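Local coordinates for protein ACDH-11, isoform b (Caenorhabditis elegans, PDB 4Y9J) that belongs to the acyl-CoA dehydrogenase family and binds flavin-adenine dinucleotide and UCC in adjoining pockets, at residues Asn310-Thr315 / Ile444-Thr449; Thr315-Ala320 / Leu397-Leu402; Ala320-Gly325 / Gln440-Trp445. All coordinates share one frame; numbering follows the deposited sequence.

Contact 1: Asn310-Thr315 / Ile444-Thr449; sequences NMLNIT and IWEGTT. With UCC (S-{(3S,5R,9R)-1-[(2R,3S,4R,5R)-5-(6-amino-9H-purin-9-yl)-4-hydroxy-3-(phosphonooxy)tetrahydrofuran-2-yl]-3,5,9-trihydroxy-8,8-dimethyl-3,5-dioxido-10,14-dioxo-2,4,6-trioxa-11,15-diaza-3lambda~5~,5lambda~5~-diphosphaheptadecan-17-yl} undecanethioate), chain F.
L312 and T315, on successive turns of helix 304-338, face the carboxylate of E446 in the loop that precedes helix 449-461, within the helical C-terminal domain of the acyl-CoA dehydrogenase fold. The contact is a buried edge of the UCC pocket. The E446 side chain leaves a backbone of left-handed helical conformation (phi 54°), with CG beside its own N, and then folds over at chi2 (-69°). This bend carries the carboxylate to the helix while CG lies against the acyl chain, 3.3 Å from UCC CA5. CD2 of L312 supplies the apolar side of the contact, 3.8 Å from E446 OE1, an oxygen that also accepts a hydrogen bond from Q188 NE2.

T315 crosses the glutamate at about a right angle. Its OG1 sits between the backbone N and the carbonyl carbon, the crowded position, which turns the hydroxyl both to the carboxylate and back to M311 O and L312 O of its own helix. The model sets OG1 too near the carboxylate carbon for its exact place to be trusted, so no bond between the two groups can be assigned. The T315 methyl, CG2, lies 3.6 Å from E446 OE2.

The backbone of E446 is engaged too: its N donates to UCC OA1 at 3.1 Å, which holds on to the thioester oxygen. Further on, T448 stands at the N-cap of helix 449-461, and its OG1 is hydrogen-bonded to FAD O2B. At the far end of the ligand the amide of N313 reads the adenine with two complementary bonds: ND2 donates to UCC N1 at 3.1 Å, and OD1 accepts from UCC N6, also at 3.1 Å.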
# COMPACT_ATOMS: atom_id res chain seq x y z
N ASN B 310 0.11 -36.53 18.74
CA ASN B 310 -0.87 -35.85 19.61
C ASN B 310 -1.12 -34.42 19.20
O ASN B 310 -2.24 -33.92 19.26
CB ASN B 310 -0.46 -35.96 21.07
CG ASN B 310 -0.59 -37.34 21.62
OD1 ASN B 310 0.27 -37.87 22.39
ND2 ASN B 310 -1.72 -37.91 21.35
N MET B 311 -0.12 -33.78 18.65
CA MET B 311 -0.29 -32.49 18.09
C MET B 311 -1.19 -32.55 16.89
O MET B 311 -2.05 -31.66 16.72
CB MET B 311 1.07 -31.87 17.75
CG MET B 311 1.08 -30.69 16.86
SD MET B 311 0.82 -29.06 17.64
CE MET B 311 2.55 -28.77 18.13
N LEU B 312 -0.91 -33.46 15.97
CA LEU B 312 -1.83 -33.62 14.80
C LEU B 312 -3.29 -33.85 15.28
O LEU B 312 -4.20 -33.14 14.84
CB LEU B 312 -1.41 -34.78 13.86
CG LEU B 312 -0.01 -34.74 13.17
CD1 LEU B 312 0.25 -36.09 12.43
CD2 LEU B 312 0.07 -33.51 12.26
N ASN B 313 -3.52 -34.78 16.18
CA ASN B 313 -4.87 -35.00 16.59
C ASN B 313 -5.54 -33.88 17.31
O ASN B 313 -6.71 -33.67 17.06
CB ASN B 313 -4.91 -36.25 17.42
CG ASN B 313 -4.66 -37.50 16.54
OD1 ASN B 313 -4.97 -37.51 15.30
ND2 ASN B 313 -4.07 -38.56 17.13
N ILE B 314 -4.84 -33.15 18.23
CA ILE B 314 -5.47 -32.02 18.93
C ILE B 314 -5.74 -30.92 18.01
O ILE B 314 -6.81 -30.31 18.11
CB ILE B 314 -4.59 -31.51 20.15
CG1 ILE B 314 -4.62 -32.51 21.27
CG2 ILE B 314 -5.06 -30.13 20.67
CD1 ILE B 314 -5.94 -32.62 22.00
N THR B 315 -4.81 -30.64 17.06
CA THR B 315 -5.01 -29.56 16.19
C THR B 315 -6.16 -29.87 15.22
O THR B 315 -6.89 -28.95 14.83
CB THR B 315 -3.75 -29.12 15.34
OG1 THR B 315 -3.29 -30.21 14.52
CG2 THR B 315 -2.60 -28.59 16.23
N ILE B 444 -7.72 -27.81 4.18
CA ILE B 444 -6.38 -27.91 3.57
C ILE B 444 -5.30 -28.25 4.61
O ILE B 444 -4.57 -29.28 4.49
CB ILE B 444 -6.04 -26.67 2.75
CG1 ILE B 444 -7.01 -26.54 1.56
CG2 ILE B 444 -4.60 -26.76 2.23
CD1 ILE B 444 -6.87 -25.22 0.79
N TRP B 445 -5.20 -27.42 5.62
CA TRP B 445 -4.15 -27.64 6.58
C TRP B 445 -4.50 -28.67 7.63
O TRP B 445 -5.64 -29.04 7.77
CB TRP B 445 -3.68 -26.31 7.20
CG TRP B 445 -4.60 -25.53 8.11
CD1 TRP B 445 -5.82 -25.90 8.65
CD2 TRP B 445 -4.30 -24.25 8.64
NE1 TRP B 445 -6.30 -24.90 9.39
CE2 TRP B 445 -5.37 -23.89 9.46
CE3 TRP B 445 -3.19 -23.37 8.49
CZ2 TRP B 445 -5.40 -22.65 10.14
CZ3 TRP B 445 -3.21 -22.16 9.17
CH2 TRP B 445 -4.34 -21.79 9.94
N GLU B 446 -3.45 -29.15 8.31
CA GLU B 446 -3.53 -30.28 9.23
C GLU B 446 -4.16 -31.50 8.53
O GLU B 446 -4.78 -32.33 9.18
CB GLU B 446 -4.33 -29.95 10.49
CG GLU B 446 -3.69 -28.81 11.33
CD GLU B 446 -2.35 -29.15 12.05
OE1 GLU B 446 -1.82 -30.28 11.97
OE2 GLU B 446 -1.82 -28.22 12.72
N GLY B 447 -3.87 -31.61 7.23
CA GLY B 447 -4.26 -32.78 6.45
C GLY B 447 -5.40 -32.46 5.50
O GLY B 447 -6.46 -32.03 5.93
N THR B 448 -5.23 -32.70 4.21
CA THR B 448 -6.35 -32.47 3.29
C THR B 448 -7.44 -33.51 3.51
O THR B 448 -7.25 -34.56 4.18
CB THR B 448 -5.89 -32.49 1.83
OG1 THR B 448 -5.61 -33.84 1.44
CG2 THR B 448 -4.68 -31.60 1.64
N THR B 449 -8.59 -33.26 2.90
CA THR B 449 -9.73 -34.18 2.97
C THR B 449 -9.36 -35.64 2.64
O THR B 449 -9.62 -36.55 3.43
CB THR B 449 -10.90 -33.74 2.04
OG1 THR B 449 -11.12 -32.33 2.21
CG2 THR B 449 -12.13 -34.53 2.41
OA1 UCC F . -0.87 -27.53 8.77
CA1 UCC F . -0.24 -27.29 9.87
CA2 UCC F . -0.42 -26.12 10.85
CA3 UCC F . -1.66 -25.28 10.77
CA4 UCC F . -2.21 -24.93 12.19
CA5 UCC F . -3.54 -25.65 12.42
CA6 UCC F . -4.54 -24.75 13.07
CA7 UCC F . -5.87 -25.46 13.30
CA8 UCC F . -6.51 -24.40 14.10
CA9 UCC F . -7.85 -23.98 13.82
C10 UCC F . -7.96 -22.60 13.34
C11 UCC F . -8.53 -22.81 11.95
S UCC F . 1.00 -28.22 10.50
CP1 UCC F . 1.34 -29.61 9.35
CP2 UCC F . 0.20 -30.56 9.15
NP1 UCC F . 0.62 -31.80 8.46
CP3 UCC F . -0.23 -32.83 8.48
OP1 UCC F . -1.37 -32.78 8.94
CP4 UCC F . 0.30 -34.15 7.98
CP5 UCC F . -0.68 -34.72 6.94
NP2 UCC F . -0.16 -36.06 6.68
CP6 UCC F . -0.43 -37.13 7.43
OP2 UCC F . -1.23 -37.12 8.36
CP8 UCC F . 0.25 -38.40 6.98
OP3 UCC F . -0.73 -39.49 7.01
CPB UCC F . 1.35 -38.94 7.87
CP7 UCC F . 1.14 -38.95 9.39
CP9 UCC F . 2.30 -37.67 7.93
CPA UCC F . 2.38 -39.83 7.14
O7 UCC F . 3.42 -40.23 8.07
P2 UCC F . 4.32 -41.54 7.76
O21 UCC F . 5.37 -41.71 8.84
O22 UCC F . 4.62 -41.51 6.25
O6 UCC F . 3.16 -42.68 7.89
P1 UCC F . 3.06 -43.89 8.92
O11 UCC F . 4.24 -44.85 8.83
O12 UCC F . 1.68 -44.40 8.68
O5' UCC F . 3.11 -43.04 10.36
C5' UCC F . 4.18 -43.27 11.31
C4' UCC F . 3.64 -43.59 12.71
C3' UCC F . 2.78 -44.86 12.70
O3' UCC F . 2.96 -45.43 13.97
P3 UCC F . 3.65 -46.83 14.17
O33 UCC F . 3.71 -46.94 15.68
O32 UCC F . 5.06 -46.64 13.65
O31 UCC F . 2.73 -47.82 13.42
C2' UCC F . 1.34 -44.39 12.57
O2' UCC F . 0.37 -45.19 13.24
O4' UCC F . 2.77 -42.53 13.16
C1' UCC F . 1.47 -43.07 13.34
N9 UCC F . 0.45 -42.05 13.05
C4 UCC F . -0.50 -41.74 13.91
N3 UCC F . -0.81 -42.09 15.19
C8 UCC F . 0.30 -41.37 11.88
N7 UCC F . -0.76 -40.55 12.01
C5 UCC F . -1.30 -40.72 13.24
C6 UCC F . -2.41 -40.11 14.02
N6 UCC F . -3.18 -39.16 13.45
N1 UCC F . -2.64 -40.61 15.28
C2 UCC F . -1.86 -41.56 15.83

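Contact 2: Thr315-Ala320 / Leu397-Leu402; sequences TRIHNA and LITPVL. With UCC (S-{(3S,5R,9R)-1-[(2R,3S,4R,5R)-5-(6-amino-9H-purin-9-yl)-4-hydroxy-3-(phosphonooxy)tetrahydrofuran-2-yl]-3,5,9-trihydroxy-8,8-dimethyl-3,5-dioxido-10,14-dioxo-2,4,6-trioxa-11,15-diaza-3lambda~5~,5lambda~5~-diphosphaheptadecan-17-yl} undecanethioate), chain F.
A320 and L402 make the closest side-chain approach between 315-320 and 397-402. The methyl of A320 points at the other helix and meets the branch point of the leucine, with CB 3.5 Å from L402 CG. L402 CG is anti to its backbone N (chi1 172°), which swings it toward A320, and both leucine methyls lie close around the same CB, CD2 at 3.8 Å from A320 CB.

One turn earlier the side chains, though not the backbones, are looser: the CA atoms of I317 and T399 are 6.3 Å apart, yet CD1 of I317, reaching T399 at about a right angle, ends 4.1 Å from T399 OG1. That hydroxyl is already hydrogen-bonded to L395 O in its own helix. On the other branch of the threonine, CG2 meets CB of R316 at 4.1 Å. No polar pair joins the two segments, whose axes approach to 8.9 Å at a crossing angle of 43°. Neither end of the contact faces solvent: helix 352-383 covers L402 and I398, and UCC lies on the R316 side.

The R316 chain runs extended from CG to NE, so the guanidinium arrives well beyond the helix surface with an edge toward the ligand. In the conformer described here, one of two modelled, NH2 serves two carbonyls of the pantetheine arm, donating to UCC OP1 at 2.7 Å and to UCC OP2 at 3.0 Å. Two helices of the C-terminal helical domain of the acyl-CoA dehydrogenase fold thus pack together here, and one of them carries R316 into the UCC pocket.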
# COMPACT_ATOMS: atom_id res chain seq x y z
N THR B 315 -4.81 -30.64 17.06
CA THR B 315 -5.01 -29.56 16.19
C THR B 315 -6.16 -29.87 15.22
O THR B 315 -6.89 -28.95 14.83
CB THR B 315 -3.75 -29.12 15.34
OG1 THR B 315 -3.29 -30.21 14.52
CG2 THR B 315 -2.60 -28.59 16.23
N ARG B 316 -6.30 -31.12 14.85
CA ARG B 316 -7.42 -31.55 13.97
C ARG B 316 -8.80 -31.33 14.65
O ARG B 316 -9.72 -30.84 14.04
CB ARG B 316 -7.18 -33.02 13.50
CG ARG B 316 -6.02 -33.01 12.50
CD ARG B 316 -5.54 -34.36 11.95
NE ARG B 316 -4.40 -34.18 11.08
CZ ARG B 316 -3.64 -35.16 10.68
NH1 ARG B 316 -3.84 -36.36 11.12
NH2 ARG B 316 -2.62 -34.98 9.88
N ILE B 317 -8.92 -31.54 15.97
CA ILE B 317 -10.17 -31.17 16.70
C ILE B 317 -10.42 -29.60 16.71
O ILE B 317 -11.54 -29.11 16.52
CB ILE B 317 -10.14 -31.69 18.12
CG1 ILE B 317 -10.14 -33.25 18.10
CG2 ILE B 317 -11.29 -31.13 18.95
CD1 ILE B 317 -10.28 -33.89 19.43
N HIS B 318 -9.37 -28.86 17.03
CA HIS B 318 -9.43 -27.39 16.94
C HIS B 318 -9.83 -26.97 15.53
O HIS B 318 -10.55 -26.00 15.34
CB HIS B 318 -8.08 -26.76 17.26
CG HIS B 318 -7.81 -26.53 18.71
ND1 HIS B 318 -7.51 -27.53 19.61
CD2 HIS B 318 -7.71 -25.39 19.41
CE1 HIS B 318 -7.25 -27.01 20.79
NE2 HIS B 318 -7.38 -25.72 20.69
N ASN B 319 -9.31 -27.65 14.52
CA ASN B 319 -9.63 -27.25 13.14
C ASN B 319 -11.12 -27.50 12.88
O ASN B 319 -11.76 -26.70 12.22
CB ASN B 319 -8.78 -28.02 12.14
CG ASN B 319 -8.93 -27.51 10.74
OD1 ASN B 319 -8.34 -26.50 10.36
ND2 ASN B 319 -9.76 -28.20 9.97
N ALA B 320 -11.68 -28.57 13.41
CA ALA B 320 -13.10 -28.80 13.28
C ALA B 320 -13.94 -27.74 13.97
O ALA B 320 -15.02 -27.36 13.50
CB ALA B 320 -13.45 -30.20 13.78
N LEU B 397 -10.72 -42.95 15.80
CA LEU B 397 -11.49 -42.91 14.55
C LEU B 397 -12.14 -41.54 14.30
O LEU B 397 -12.09 -41.00 13.17
CB LEU B 397 -12.59 -43.96 14.58
CG LEU B 397 -13.53 -43.91 13.39
CD1 LEU B 397 -12.71 -44.20 12.13
CD2 LEU B 397 -14.70 -44.86 13.56
N ILE B 398 -12.79 -40.99 15.32
CA ILE B 398 -13.56 -39.75 15.18
C ILE B 398 -12.74 -38.51 14.81
O ILE B 398 -13.23 -37.64 14.13
CB ILE B 398 -14.46 -39.49 16.38
CG1 ILE B 398 -15.62 -38.58 15.99
CG2 ILE B 398 -13.70 -38.88 17.53
CD1 ILE B 398 -16.62 -38.41 17.10
N THR B 399 -11.49 -38.44 15.23
CA THR B 399 -10.71 -37.26 15.09
C THR B 399 -10.51 -36.93 13.61
O THR B 399 -10.86 -35.81 13.16
CB THR B 399 -9.40 -37.43 15.88
OG1 THR B 399 -9.72 -37.37 17.25
CG2 THR B 399 -8.52 -36.27 15.61
N PRO B 400 -10.04 -37.92 12.80
CA PRO B 400 -9.90 -37.54 11.38
C PRO B 400 -11.23 -37.41 10.63
O PRO B 400 -11.33 -36.57 9.71
CB PRO B 400 -9.07 -38.70 10.80
CG PRO B 400 -9.34 -39.88 11.74
CD PRO B 400 -9.39 -39.21 13.08
N VAL B 401 -12.21 -38.23 11.01
CA VAL B 401 -13.54 -38.23 10.38
C VAL B 401 -14.17 -36.84 10.61
O VAL B 401 -14.61 -36.18 9.67
CB VAL B 401 -14.43 -39.35 10.91
CG1 VAL B 401 -15.84 -39.20 10.38
CG2 VAL B 401 -13.86 -40.71 10.56
N LEU B 402 -14.15 -36.39 11.86
CA LEU B 402 -14.65 -35.05 12.19
C LEU B 402 -13.98 -33.90 11.45
O LEU B 402 -14.64 -33.05 10.81
CB LEU B 402 -14.54 -34.82 13.67
CG LEU B 402 -14.83 -33.44 14.20
CD1 LEU B 402 -16.27 -33.05 14.00
CD2 LEU B 402 -14.49 -33.34 15.68
OA1 UCC F . -0.87 -27.53 8.77
CA1 UCC F . -0.24 -27.29 9.87
CA2 UCC F . -0.42 -26.12 10.85
CA3 UCC F . -1.66 -25.28 10.77
CA4 UCC F . -2.21 -24.93 12.19
CA5 UCC F . -3.54 -25.65 12.42
CA6 UCC F . -4.54 -24.75 13.07
CA7 UCC F . -5.87 -25.46 13.30
CA8 UCC F . -6.51 -24.40 14.10
CA9 UCC F . -7.85 -23.98 13.82
C10 UCC F . -7.96 -22.60 13.34
C11 UCC F . -8.53 -22.81 11.95
S UCC F . 1.00 -28.22 10.50
CP1 UCC F . 1.34 -29.61 9.35
CP2 UCC F . 0.20 -30.56 9.15
NP1 UCC F . 0.62 -31.80 8.46
CP3 UCC F . -0.23 -32.83 8.48
OP1 UCC F . -1.37 -32.78 8.94
CP4 UCC F . 0.30 -34.15 7.98
CP5 UCC F . -0.68 -34.72 6.94
NP2 UCC F . -0.16 -36.06 6.68
CP6 UCC F . -0.43 -37.13 7.43
OP2 UCC F . -1.23 -37.12 8.36
CP8 UCC F . 0.25 -38.40 6.98
OP3 UCC F . -0.73 -39.49 7.01
CPB UCC F . 1.35 -38.94 7.87
CP7 UCC F . 1.14 -38.95 9.39
CP9 UCC F . 2.30 -37.67 7.93
CPA UCC F . 2.38 -39.83 7.14
O7 UCC F . 3.42 -40.23 8.07
P2 UCC F . 4.32 -41.54 7.76
O21 UCC F . 5.37 -41.71 8.84
O22 UCC F . 4.62 -41.51 6.25
O6 UCC F . 3.16 -42.68 7.89
P1 UCC F . 3.06 -43.89 8.92
O11 UCC F . 4.24 -44.85 8.83
O12 UCC F . 1.68 -44.40 8.68
O5' UCC F . 3.11 -43.04 10.36
C5' UCC F . 4.18 -43.27 11.31
C4' UCC F . 3.64 -43.59 12.71
C3' UCC F . 2.78 -44.86 12.70
O3' UCC F . 2.96 -45.43 13.97
P3 UCC F . 3.65 -46.83 14.17
O33 UCC F . 3.71 -46.94 15.68
O32 UCC F . 5.06 -46.64 13.65
O31 UCC F . 2.73 -47.82 13.42
C2' UCC F . 1.34 -44.39 12.57
O2' UCC F . 0.37 -45.19 13.24
O4' UCC F . 2.77 -42.53 13.16
C1' UCC F . 1.47 -43.07 13.34
N9 UCC F . 0.45 -42.05 13.05
C4 UCC F . -0.50 -41.74 13.91
N3 UCC F . -0.81 -42.09 15.19
C8 UCC F . 0.30 -41.37 11.88
N7 UCC F . -0.76 -40.55 12.01
C5 UCC F . -1.30 -40.72 13.24
C6 UCC F . -2.41 -40.11 14.02
N6 UCC F . -3.18 -39.16 13.45
N1 UCC F . -2.64 -40.61 15.28
C2 UCC F . -1.86 -41.56 15.83

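Contact 3: Ala320-Gly325 / Gln440-Trp445; sequences AVASLG and QVTPIW. With UCC (S-{(3S,5R,9R)-1-[(2R,3S,4R,5R)-5-(6-amino-9H-purin-9-yl)-4-hydroxy-3-(phosphonooxy)tetrahydrofuran-2-yl]-3,5,9-trihydroxy-8,8-dimethyl-3,5-dioxido-10,14-dioxo-2,4,6-trioxa-11,15-diaza-3lambda~5~,5lambda~5~-diphosphaheptadecan-17-yl} undecanethioate), chain F.
S323 of helix 304-338 and T442 of the loop after helix 432-439 meet through their hydroxyls. T442 points at the helix, and each atom beyond its CA has a neighbour there. CB itself lies 3.1 Å from S323 OG. At one tip, OG1 is hydrogen-bonded to S323 OG at 2.8 Å; A439 O is a further partner of the threonine hydroxyl, and N319 O a weak one of the serine. At the other tip, CG2 lies beside the T442 backbone N, which leaves the methyl 3.6 Å from S323 OG and 4.2 Å from A322 CB. The buried hydroxyls thus share a small polar network.

A322 also turns its CB to the ligand, 3.3 Å from C11 at the end of the UCC acyl chain. The same chain runs across one face of the W445 ring, where CA3 sits 3.3 Å above the plane and toward the rim. Against the opposite face V441 CG2 lies centrally, so the indole is sandwiched between acyl chain and valine; C11 comes back to its edge, in plane. V441 and W445 touch FAD as well. The S323/T442 pair is helix-to-loop packing behind A322 and W445, which line the acyl chain in the UCC pocket of this acyl-CoA dehydrogenase fold, A322 at the chain's end.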
# COMPACT_ATOMS: atom_id res chain seq x y z
N ALA B 320 -11.68 -28.57 13.41
CA ALA B 320 -13.10 -28.80 13.28
C ALA B 320 -13.94 -27.74 13.97
O ALA B 320 -15.02 -27.36 13.50
CB ALA B 320 -13.45 -30.20 13.78
N VAL B 321 -13.47 -27.33 15.15
CA VAL B 321 -14.05 -26.21 15.89
C VAL B 321 -14.15 -24.95 15.00
O VAL B 321 -15.18 -24.30 14.97
CB VAL B 321 -13.28 -25.88 17.15
CG1 VAL B 321 -13.77 -24.56 17.74
CG2 VAL B 321 -13.41 -26.96 18.19
N ALA B 322 -13.08 -24.68 14.26
CA ALA B 322 -13.00 -23.52 13.38
C ALA B 322 -13.98 -23.67 12.21
O ALA B 322 -14.71 -22.74 11.94
CB ALA B 322 -11.61 -23.39 12.85
N SER B 323 -14.02 -24.85 11.58
CA SER B 323 -14.96 -25.09 10.50
C SER B 323 -16.38 -24.81 10.97
O SER B 323 -17.17 -24.13 10.31
CB SER B 323 -14.83 -26.54 10.01
OG SER B 323 -13.62 -26.76 9.35
N LEU B 324 -16.74 -25.36 12.11
CA LEU B 324 -18.06 -25.26 12.65
C LEU B 324 -18.35 -23.84 13.13
O LEU B 324 -19.49 -23.38 13.03
CB LEU B 324 -18.26 -26.27 13.78
CG LEU B 324 -18.39 -27.71 13.24
CD1 LEU B 324 -18.15 -28.74 14.28
CD2 LEU B 324 -19.73 -27.92 12.57
N GLY B 325 -17.32 -23.18 13.65
CA GLY B 325 -17.42 -21.78 14.03
C GLY B 325 -17.82 -20.85 12.86
O GLY B 325 -18.76 -20.03 13.00
N GLN B 440 -11.93 -21.55 4.08
CA GLN B 440 -11.21 -22.30 3.06
C GLN B 440 -9.86 -22.87 3.52
O GLN B 440 -9.35 -23.79 2.91
CB GLN B 440 -11.12 -21.46 1.76
CG GLN B 440 -10.31 -22.04 0.63
CD GLN B 440 -10.95 -23.32 0.07
OE1 GLN B 440 -10.59 -24.46 0.50
NE2 GLN B 440 -11.90 -23.17 -0.76
N VAL B 441 -9.26 -22.32 4.58
CA VAL B 441 -8.07 -22.97 5.11
C VAL B 441 -8.36 -24.41 5.71
O VAL B 441 -7.50 -25.29 5.71
CB VAL B 441 -7.33 -22.11 6.15
CG1 VAL B 441 -7.91 -22.24 7.53
CG2 VAL B 441 -5.85 -22.49 6.11
N THR B 442 -9.56 -24.54 6.22
CA THR B 442 -9.90 -25.67 7.11
C THR B 442 -9.88 -27.07 6.43
O THR B 442 -9.50 -28.00 7.09
CB THR B 442 -11.16 -25.45 7.97
OG1 THR B 442 -12.37 -25.42 7.20
CG2 THR B 442 -11.08 -24.21 8.78
N PRO B 443 -10.25 -27.19 5.15
CA PRO B 443 -10.04 -28.51 4.52
C PRO B 443 -8.66 -28.77 4.01
O PRO B 443 -8.43 -29.90 3.50
CB PRO B 443 -11.03 -28.48 3.32
CG PRO B 443 -11.02 -27.01 2.97
CD PRO B 443 -11.09 -26.33 4.28
N ILE B 444 -7.72 -27.81 4.18
CA ILE B 444 -6.38 -27.91 3.57
C ILE B 444 -5.30 -28.25 4.61
O ILE B 444 -4.57 -29.28 4.49
CB ILE B 444 -6.04 -26.67 2.75
CG1 ILE B 444 -7.01 -26.54 1.56
CG2 ILE B 444 -4.60 -26.76 2.23
CD1 ILE B 444 -6.87 -25.22 0.79
N TRP B 445 -5.20 -27.42 5.62
CA TRP B 445 -4.15 -27.64 6.58
C TRP B 445 -4.50 -28.67 7.63
O TRP B 445 -5.64 -29.04 7.77
CB TRP B 445 -3.68 -26.31 7.20
CG TRP B 445 -4.60 -25.53 8.11
CD1 TRP B 445 -5.82 -25.90 8.65
CD2 TRP B 445 -4.30 -24.25 8.64
NE1 TRP B 445 -6.30 -24.90 9.39
CE2 TRP B 445 -5.37 -23.89 9.46
CE3 TRP B 445 -3.19 -23.37 8.49
CZ2 TRP B 445 -5.40 -22.65 10.14
CZ3 TRP B 445 -3.21 -22.16 9.17
CH2 TRP B 445 -4.34 -21.79 9.94
OA1 UCC F . -0.87 -27.53 8.77
CA1 UCC F . -0.24 -27.29 9.87
CA2 UCC F . -0.42 -26.12 10.85
CA3 UCC F . -1.66 -25.28 10.77
CA4 UCC F . -2.21 -24.93 12.19
CA5 UCC F . -3.54 -25.65 12.42
CA6 UCC F . -4.54 -24.75 13.07
CA7 UCC F . -5.87 -25.46 13.30
CA8 UCC F . -6.51 -24.40 14.10
CA9 UCC F . -7.85 -23.98 13.82
C10 UCC F . -7.96 -22.60 13.34
C11 UCC F . -8.53 -22.81 11.95
S UCC F . 1.00 -28.22 10.50
CP1 UCC F . 1.34 -29.61 9.35
CP2 UCC F . 0.20 -30.56 9.15
NP1 UCC F . 0.62 -31.80 8.46
CP3 UCC F . -0.23 -32.83 8.48
OP1 UCC F . -1.37 -32.78 8.94
CP4 UCC F . 0.30 -34.15 7.98
CP5 UCC F . -0.68 -34.72 6.94
NP2 UCC F . -0.16 -36.06 6.68
CP6 UCC F . -0.43 -37.13 7.43
OP2 UCC F . -1.23 -37.12 8.36
CP8 UCC F . 0.25 -38.40 6.98
OP3 UCC F . -0.73 -39.49 7.01
CPB UCC F . 1.35 -38.94 7.87
CP7 UCC F . 1.14 -38.95 9.39
CP9 UCC F . 2.30 -37.67 7.93
CPA UCC F . 2.38 -39.83 7.14
O7 UCC F . 3.42 -40.23 8.07
P2 UCC F . 4.32 -41.54 7.76
O21 UCC F . 5.37 -41.71 8.84
O22 UCC F . 4.62 -41.51 6.25
O6 UCC F . 3.16 -42.68 7.89
P1 UCC F . 3.06 -43.89 8.92
O11 UCC F . 4.24 -44.85 8.83
O12 UCC F . 1.68 -44.40 8.68
O5' UCC F . 3.11 -43.04 10.36
C5' UCC F . 4.18 -43.27 11.31
C4' UCC F . 3.64 -43.59 12.71
C3' UCC F . 2.78 -44.86 12.70
O3' UCC F . 2.96 -45.43 13.97
P3 UCC F . 3.65 -46.83 14.17
O33 UCC F . 3.71 -46.94 15.68
O32 UCC F . 5.06 -46.64 13.65
O31 UCC F . 2.73 -47.82 13.42
C2' UCC F . 1.34 -44.39 12.57
O2' UCC F . 0.37 -45.19 13.24
O4' UCC F . 2.77 -42.53 13.16
C1' UCC F . 1.47 -43.07 13.34
N9 UCC F . 0.45 -42.05 13.05
C4 UCC F . -0.50 -41.74 13.91
N3 UCC F . -0.81 -42.09 15.19
C8 UCC F . 0.30 -41.37 11.88
N7 UCC F . -0.76 -40.55 12.01
C5 UCC F . -1.30 -40.72 13.24
C6 UCC F . -2.41 -40.11 14.02
N6 UCC F . -3.18 -39.16 13.45
N1 UCC F . -2.64 -40.61 15.28
C2 UCC F . -1.86 -41.56 15.83

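How the contacts relate
All three contacts draw on helix 304-338, in consecutive six-residue segments joined at T315 and A320, and all three touch UCC. Contacts 1 and 3 end on one continuous loop, sharing I444 and W445, and both reach FAD and the second subunit. Their centres are about 10 Å apart, whereas those of contacts 1 and 2 are about 7 Å apart. Residues of contact 2 tie the loop to the helix: R316 NE makes a weak hydrogen bond to E446 O at 2.7 Å, and N319 ND2 probably bonds T442 O at 2.9 Å. Together they follow the ligand from adenine through pantetheine and thioester to the acyl end.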